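Local structure of FHA domain-containing protein FhaA (Mycobacterium tuberculosis, 3PO8) at residues Leu37-Thr40 / Gly41-Arg44; Ile49-Gly53 / Gln54-Leu58; Trp77-Ala80 / Asp81-Ile85. The protein regulates cell growth and peptidoglycan synthesis by binding MviN, and interacts with phosphorylated MviN and PknB through the FHA domain that forms this chain. All coordinates share one frame; numbering follows the deposited sequence.

Contact 1: Leu37-Thr40 / Gly41-Arg44. With PO4 (phosphate ion), chain B.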
loop_
_atom_site.group_PDB
_atom_site.type_symbol
_atom_site.label_atom_id
_atom_site.label_comp_id
_atom_site.label_asym_id
_atom_site.label_seq_id
_atom_site.Cartn_x
_atom_site.Cartn_y
_atom_site.Cartn_z
ATOM N N LEU A 37 9.673 -1.930 2.549
ATOM C CA LEU A 37 9.382 -2.618 3.822
ATOM C C LEU A 37 10.468 -3.645 4.158
ATOM O O LEU A 37 10.786 -4.495 3.331
ATOM C CB LEU A 37 8.026 -3.327 3.776
ATOM C CG LEU A 37 6.809 -2.496 3.402
ATOM C CD1 LEU A 37 5.500 -3.243 3.617
ATOM C CD2 LEU A 37 6.767 -1.196 4.123
ATOM N N PRO A 38 10.978 -3.607 5.400
ATOM C CA PRO A 38 11.999 -4.518 5.876
ATOM C C PRO A 38 11.362 -5.812 6.399
ATOM O O PRO A 38 11.279 -6.047 7.602
ATOM C CB PRO A 38 12.652 -3.722 6.987
ATOM C CG PRO A 38 11.561 -2.977 7.556
ATOM C CD PRO A 38 10.755 -2.542 6.389
ATOM N N ASP A 39 10.859 -6.596 5.465
ATOM C CA ASP A 39 10.024 -7.763 5.763
ATOM C C ASP A 39 10.331 -8.795 4.710
ATOM O O ASP A 39 10.079 -8.579 3.531
ATOM C CB ASP A 39 8.555 -7.313 5.726
ATOM C CG ASP A 39 7.575 -8.405 6.106
ATOM O OD1 ASP A 39 7.890 -9.599 5.978
ATOM O OD2 ASP A 39 6.463 -8.063 6.540
ATOM N N THR A 40 10.895 -9.930 5.128
ATOM C CA THR A 40 11.313 -10.947 4.174
ATOM C C THR A 40 10.133 -11.680 3.547
ATOM O O THR A 40 10.297 -12.385 2.554
ATOM C CB THR A 40 12.267 -11.974 4.807
ATOM O OG1 THR A 40 11.646 -12.554 5.960
ATOM C CG2 THR A 40 13.574 -11.286 5.185
ATOM N N GLY A 41 8.946 -11.486 4.113
ATOM C CA GLY A 41 7.745 -12.077 3.539
ATOM C C GLY A 41 7.136 -11.227 2.436
ATOM O O GLY A 41 6.200 -11.665 1.780
ATOM N N VAL A 42 7.678 -10.022 2.227
ATOM C CA VAL A 42 7.213 -9.069 1.236
ATOM C C VAL A 42 8.115 -9.194 0.013
ATOM O O VAL A 42 9.343 -9.198 0.136
ATOM C CB VAL A 42 7.275 -7.641 1.813
ATOM C CG1 VAL A 42 6.988 -6.571 0.733
ATOM C CG2 VAL A 42 6.317 -7.558 2.964
ATOM N N SER A 43 7.519 -9.278 -1.160
ATOM C CA SER A 43 8.274 -9.437 -2.405
ATOM C C SER A 43 9.030 -8.146 -2.729
ATOM O O SER A 43 8.713 -7.082 -2.205
ATOM C CB SER A 43 7.361 -9.843 -3.557
ATOM O OG SER A 43 6.905 -11.154 -3.352
ATOM N N ARG A 44 10.044 -8.247 -3.581
ATOM C CA ARG A 44 10.849 -7.075 -3.948
ATOM C C ARG A 44 9.931 -5.971 -4.503
ATOM O O ARG A 44 10.035 -4.810 -4.127
ATOM C CB ARG A 44 11.946 -7.462 -4.936
ATOM C CG ARG A 44 13.085 -8.169 -4.260
ATOM C CD ARG A 44 13.966 -8.841 -5.277
ATOM N NE ARG A 44 13.447 -10.163 -5.626
ATOM C CZ ARG A 44 13.847 -10.879 -6.675
ATOM N NH1 ARG A 44 14.778 -10.412 -7.505
ATOM N NH2 ARG A 44 13.313 -12.077 -6.901
HETATM P P PO4 B . 9.990 -12.148 -4.713
HETATM O O1 PO4 B . 9.309 -12.001 -6.056
HETATM O O2 PO4 B . 11.064 -13.214 -4.892
HETATM O O3 PO4 B . 10.637 -10.823 -4.405
HETATM O O4 PO4 B . 9.018 -12.623 -3.667
#
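Asp39 and Val42 are the ends of a type I beta turn, closed by a bond of 3.1 Å from Val42 N to Asp39 O. Thr40 and Gly41 occupy its corners. Asp39 also bends its carboxylate forward over the turn, where OD1, less surely placed, lies near Gly41 N in an Asx-turn contact. Glycine may suit this corner because a CB on it would probably lie tight against that oxygen. OD2 is held by His89 N and Ser90 OG, so an aspartate here ties the turn to the neighbouring loop and strand. The Val42 side chain crosses that of Asp39 at about a right angle, and its CG2 branch packs 3.5 Å from Asp39 CG. The same Val42 CG2 also reaches Leu37 CD1, at a looser 4.4 Å; both residues rest on Leu87, and apolar branched side chains suit this buried position against strand 84-87.

The next two residues face a phosphate ion. Ser43 OG donates to phosphate O4 at 2.6 Å while accepting from Thr64 N, a double role that a small hydroxyl can play. Phosphate O3 is gripped twice by Arg44, from the backbone N at 2.8 Å and from NE at 3.1 Å. A bend in the arginine chain (chi3 -85°) brings the guanidinium round so that Arg44 NH2 meets phosphate O2 edge-on, at 3.2 Å and almost perfectly straight. Thr64 OG1 is also hydrogen-bonded to the phosphate. The ion probably comes from the crystallisation liquor, yet its tetrahedral shape, negative charge and set of donors are consistent with the phosphothreonine pocket of FHA domains.

Contact 2: Ile49-Gly53 / Gln54-Leu58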
loop_
_atom_site.group_PDB
_atom_site.type_symbol
_atom_site.label_atom_id
_atom_site.label_comp_id
_atom_site.label_asym_id
_atom_site.label_seq_id
_atom_site.Cartn_x
_atom_site.Cartn_y
_atom_site.Cartn_z
ATOM N N ILE A 49 0.089 0.723 -5.965
ATOM C CA ILE A 49 -1.107 1.526 -5.778
ATOM C C ILE A 49 -1.044 2.623 -6.818
ATOM O O ILE A 49 -0.087 3.396 -6.855
ATOM C CB ILE A 49 -1.259 2.111 -4.384
ATOM C CG1 ILE A 49 -1.361 0.979 -3.357
ATOM C CG2 ILE A 49 -2.520 2.958 -4.316
ATOM C CD1 ILE A 49 -1.247 1.364 -1.889
ATOM N N ARG A 50 -2.063 2.664 -7.666
ATOM C CA ARG A 50 -2.189 3.647 -8.727
ATOM C C ARG A 50 -3.103 4.761 -8.268
ATOM O O ARG A 50 -4.217 4.490 -7.875
ATOM C CB ARG A 50 -2.717 2.965 -9.972
ATOM C CG ARG A 50 -1.734 1.883 -10.444
ATOM C CD ARG A 50 -2.015 1.339 -11.834
ATOM N NE ARG A 50 -3.379 0.875 -11.984
ATOM C CZ ARG A 50 -3.789 -0.387 -11.856
ATOM N NH1 ARG A 50 -2.952 -1.357 -11.546
ATOM N NH2 ARG A 50 -5.069 -0.673 -12.025
ATOM N N TRP A 51 -2.616 5.997 -8.319
ATOM C CA TRP A 51 -3.346 7.138 -7.783
ATOM C C TRP A 51 -3.486 8.235 -8.829
ATOM O O TRP A 51 -2.512 8.631 -9.437
ATOM C CB TRP A 51 -2.568 7.671 -6.583
ATOM C CG TRP A 51 -3.119 8.895 -5.927
ATOM C CD1 TRP A 51 -2.471 10.082 -5.768
ATOM C CD2 TRP A 51 -4.396 9.049 -5.296
ATOM N NE1 TRP A 51 -3.271 10.966 -5.096
ATOM C CE2 TRP A 51 -4.448 10.349 -4.776
ATOM C CE3 TRP A 51 -5.512 8.212 -5.125
ATOM C CZ2 TRP A 51 -5.572 10.839 -4.121
ATOM C CZ3 TRP A 51 -6.615 8.690 -4.443
ATOM C CH2 TRP A 51 -6.637 10.000 -3.955
ATOM N N ASP A 52 -4.695 8.747 -9.017
ATOM C CA ASP A 52 -4.903 9.844 -9.967
ATOM C C ASP A 52 -5.450 11.079 -9.274
ATOM O O ASP A 52 -6.062 11.924 -9.927
ATOM C CB ASP A 52 -5.887 9.421 -11.045
ATOM C CG ASP A 52 -7.314 9.342 -10.522
ATOM O OD1 ASP A 52 -7.483 9.191 -9.285
ATOM O OD2 ASP A 52 -8.261 9.428 -11.340
ATOM N N GLY A 53 -5.257 11.196 -7.968
ATOM C CA GLY A 53 -5.834 12.292 -7.186
ATOM C C GLY A 53 -7.263 12.104 -6.687
ATOM O O GLY A 53 -7.785 12.938 -5.933
ATOM N N GLN A 54 -7.906 11.024 -7.097
ATOM C CA GLN A 54 -9.278 10.760 -6.731
ATOM C C GLN A 54 -9.483 9.330 -6.255
ATOM O O GLN A 54 -10.095 9.105 -5.221
ATOM C CB GLN A 54 -10.181 10.997 -7.933
ATOM C CG GLN A 54 -10.273 12.448 -8.349
ATOM C CD GLN A 54 -11.294 13.225 -7.537
ATOM O OE1 GLN A 54 -11.143 13.400 -6.321
ATOM N NE2 GLN A 54 -12.340 13.707 -8.210
ATOM N N VAL A 55 -8.980 8.381 -7.044
ATOM C CA VAL A 55 -9.176 6.954 -6.831
ATOM C C VAL A 55 -7.835 6.267 -6.669
ATOM O O VAL A 55 -6.933 6.513 -7.459
ATOM C CB VAL A 55 -9.900 6.347 -8.052
ATOM C CG1 VAL A 55 -9.926 4.801 -7.990
ATOM C CG2 VAL A 55 -11.310 6.937 -8.161
ATOM N N ALA A 56 -7.700 5.429 -5.631
ATOM C CA ALA A 56 -6.511 4.644 -5.393
ATOM C C ALA A 56 -6.824 3.200 -5.686
ATOM O O ALA A 56 -7.642 2.598 -5.006
ATOM C CB ALA A 56 -6.071 4.791 -3.937
ATOM N N LEU A 57 -6.176 2.654 -6.707
ATOM C CA LEU A 57 -6.340 1.261 -7.107
ATOM C C LEU A 57 -5.111 0.464 -6.721
ATOM O O LEU A 57 -3.990 0.731 -7.189
ATOM C CB LEU A 57 -6.555 1.150 -8.602
ATOM C CG LEU A 57 -7.762 1.875 -9.140
ATOM C CD1 LEU A 57 -7.776 1.672 -10.632
ATOM C CD2 LEU A 57 -9.038 1.350 -8.524
ATOM N N LEU A 58 -5.308 -0.529 -5.884
ATOM C CA LEU A 58 -4.251 -1.432 -5.466
ATOM C C LEU A 58 -4.195 -2.666 -6.357
ATOM O O LEU A 58 -5.212 -3.230 -6.706
ATOM C CB LEU A 58 -4.473 -1.831 -4.001
ATOM C CG LEU A 58 -3.485 -2.826 -3.392
ATOM C CD1 LEU A 58 -3.306 -2.508 -1.896
ATOM C CD2 LEU A 58 -3.916 -4.274 -3.618
#
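Trp51 folds its indole beneath the following turn, the backbone of Gly53 and Gln54 lying across one face of the ring. Gly53 N sits 3.3 Å above the Trp51 plane over its centre, and Gln54 N is offset toward the rim. The Trp51 side chain extends away from its own N (chi1 177°), which carries the six-membered ring under the opposite strand, and Trp51 CE3 meets Ala56 CB at 3.7 Å. Because Ala56 ends in a methyl, the strand surface is shallow there, and the broad indole fits against it. Ala56 also meets Ile49, whose CG2 branch comes within 4.0 Å of Ala56 CB.

These strands form an antiparallel beta hairpin in one sheet of the FHA beta-sandwich, and the face carrying Ile49, Trp51, Ala56 and Leu58 turns inward: Ile49 packs on Leu8 and Trp51 on Val6 of strand 4-10. Arg50 and Leu57 are the hydrogen-bonded pair, with Arg50 N to Leu57 O at 2.8 Å and a return bond. On the other face their side chains cross obliquely, Arg50 NH2 lying 3.8 Å from Leu57 CD1, and the guanidinium is held by Glu48 and Glu76. At the loop, Asp52 OD1 takes two backbone N-H groups: Val55 N at 2.8 Å, nearly along the C-O axis, and Gln54 N from above the carboxylate plane. Gly53 has positive phi (85°), where a side chain would collide with the preceding carbonyl oxygen.

Contact 3: Trp77-Ala80 / Asp81-Ile85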
loop_
_atom_site.group_PDB
_atom_site.type_symbol
_atom_site.label_atom_id
_atom_site.label_comp_id
_atom_site.label_asym_id
_atom_site.label_seq_id
_atom_site.Cartn_x
_atom_site.Cartn_y
_atom_site.Cartn_z
ATOM N N TRP A 77 -7.947 -3.996 -6.141
ATOM C CA TRP A 77 -8.858 -3.531 -5.097
ATOM C C TRP A 77 -8.923 -2.028 -5.119
ATOM O O TRP A 77 -7.890 -1.389 -5.239
ATOM C CB TRP A 77 -8.347 -4.013 -3.749
ATOM C CG TRP A 77 -9.152 -3.601 -2.569
ATOM C CD1 TRP A 77 -9.106 -2.410 -1.928
ATOM C CD2 TRP A 77 -10.139 -4.381 -1.894
ATOM N NE1 TRP A 77 -9.992 -2.394 -0.883
ATOM C CE2 TRP A 77 -10.649 -3.591 -0.845
ATOM C CE3 TRP A 77 -10.642 -5.671 -2.072
ATOM C CZ2 TRP A 77 -11.611 -4.066 0.036
ATOM C CZ3 TRP A 77 -11.605 -6.125 -1.204
ATOM C CH2 TRP A 77 -12.077 -5.322 -0.168
ATOM N N GLN A 78 -10.110 -1.446 -5.034
ATOM C CA GLN A 78 -10.223 -0.006 -4.928
ATOM C C GLN A 78 -10.232 0.373 -3.466
ATOM O O GLN A 78 -11.124 -0.051 -2.740
ATOM C CB GLN A 78 -11.473 0.490 -5.622
ATOM C CG GLN A 78 -11.592 2.001 -5.573
ATOM C CD GLN A 78 -12.656 2.552 -6.433
ATOM O OE1 GLN A 78 -12.813 2.124 -7.579
ATOM N NE2 GLN A 78 -13.375 3.551 -5.925
ATOM N N LEU A 79 -9.232 1.138 -3.044
ATOM C CA LEU A 79 -9.038 1.427 -1.644
ATOM C C LEU A 79 -10.039 2.467 -1.176
ATOM O O LEU A 79 -10.435 3.364 -1.929
ATOM C CB LEU A 79 -7.606 1.895 -1.392
ATOM C CG LEU A 79 -6.509 0.856 -1.504
ATOM C CD1 LEU A 79 -5.184 1.510 -1.584
ATOM C CD2 LEU A 79 -6.516 -0.114 -0.306
ATOM N N ALA A 80 -10.410 2.349 0.091
ATOM C CA ALA A 80 -11.228 3.329 0.808
ATOM C C ALA A 80 -10.549 3.686 2.113
ATOM O O ALA A 80 -9.769 2.918 2.658
ATOM C CB ALA A 80 -12.610 2.774 1.116
ATOM N N ASP A 81 -10.920 4.853 2.648
ATOM C CA ASP A 81 -10.414 5.295 3.930
ATOM C C ASP A 81 -10.637 4.196 4.976
ATOM O O ASP A 81 -11.738 3.617 5.062
ATOM C CB ASP A 81 -11.155 6.572 4.318
ATOM C CG ASP A 81 -10.663 7.178 5.601
ATOM O OD1 ASP A 81 -9.479 7.486 5.732
ATOM O OD2 ASP A 81 -11.508 7.403 6.489
ATOM N N GLY A 82 -9.577 3.867 5.718
ATOM C CA GLY A 82 -9.638 2.890 6.773
ATOM C C GLY A 82 -9.266 1.483 6.380
ATOM O O GLY A 82 -9.222 0.609 7.246
ATOM N N ASP A 83 -9.028 1.255 5.095
ATOM C CA ASP A 83 -8.626 -0.087 4.670
ATOM C C ASP A 83 -7.300 -0.460 5.280
ATOM O O ASP A 83 -6.437 0.393 5.494
ATOM C CB ASP A 83 -8.547 -0.193 3.152
ATOM C CG ASP A 83 -9.923 -0.298 2.482
ATOM O OD1 ASP A 83 -10.969 -0.424 3.169
ATOM O OD2 ASP A 83 -9.956 -0.291 1.222
ATOM N N VAL A 84 -7.161 -1.738 5.594
ATOM C CA VAL A 84 -5.928 -2.255 6.158
ATOM C C VAL A 84 -5.350 -3.282 5.204
ATOM O O VAL A 84 -5.977 -4.319 4.896
ATOM C CB VAL A 84 -6.123 -2.828 7.571
ATOM C CG1 VAL A 84 -4.811 -3.355 8.105
ATOM C CG2 VAL A 84 -6.658 -1.724 8.497
ATOM N N ILE A 85 -4.175 -2.939 4.679
ATOM C CA ILE A 85 -3.458 -3.826 3.745
ATOM C C ILE A 85 -2.512 -4.724 4.520
ATOM O O ILE A 85 -1.767 -4.237 5.348
ATOM C CB ILE A 85 -2.644 -3.015 2.719
ATOM C CG1 ILE A 85 -3.535 -2.010 1.989
ATOM C CG2 ILE A 85 -1.939 -3.988 1.754
ATOM C CD1 ILE A 85 -2.726 -0.902 1.381
#
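Trp77 presents the N-H edge of its indole to the carboxylate of Asp83, NE1 reaching OD2 at 3.0 Å with the oxygen close to the ring plane. The two flat groups are steeply inclined, 66° apart, so the indole N-H strikes OD2 from above the carboxylate plane. Ala80 N reaches Asp83 OD2 from the opposite face, at 2.9 Å. Two donors on opposite sides thus pin one oxygen, and the other, OD1, is taken by Asn70 ND2; a buried acid placed here has its polar atoms well matched and would probably be stabilised in its anionic form. With its CG anti to the carbonyl carbon (chi1 -76°), Asp83 directs the carboxylate back across the turn to reach both donors.

That turn is a type II beta turn from Ala80 to Asp83, closed by Asp83 N to Ala80 O at 3.0 Å. It carries the chain from strand 76-78, at the edge of one sheet of the FHA sandwich, to strand 84-87 in the other. Gly82 takes the positive phi (94°) that this turn requires at its third position, where a CB would press on the carbonyl oxygen of Asp81. Asp81 projects from the corner and accepts from Met96 N.

Next to the polar cluster, toward the sheet interface, the apolar side chains close up. Leu79 CD2 lies 4.0 Å from Asp83 CB, and the same methyl meets Ile85 CG1 at 4.2 Å. Leu79 rests also on Ala56 and Val94, and Ile85 on Leu58 and Val94, the apolar filling between the two sheets.

In the fold
The three contacts follow one another along a single FHA beta-sandwich. Contact 1, in the loop between strands 35-36 and 47-51, lies on the opposite side of the chain's centre from the others, its centre about 22 Å from that of contact 2 and 20 Å from that of contact 3. Contacts 2 and 3 are neighbours, with centres 11 Å apart: strands 56-60 and 76-78 run side by side in the mixed sheet, joined by probable hydrogen bonds from Leu58 N to Trp77 O and from Leu79 N to Ala56 O. Contact 3 then leads into the antiparallel sheet. The phosphate-binding loop is therefore carried at one end of the scaffold, while hairpin and inter-sheet turn belong to its far side. In FHA domains the phosphopeptide site is formed by loops at one end of the sandwich.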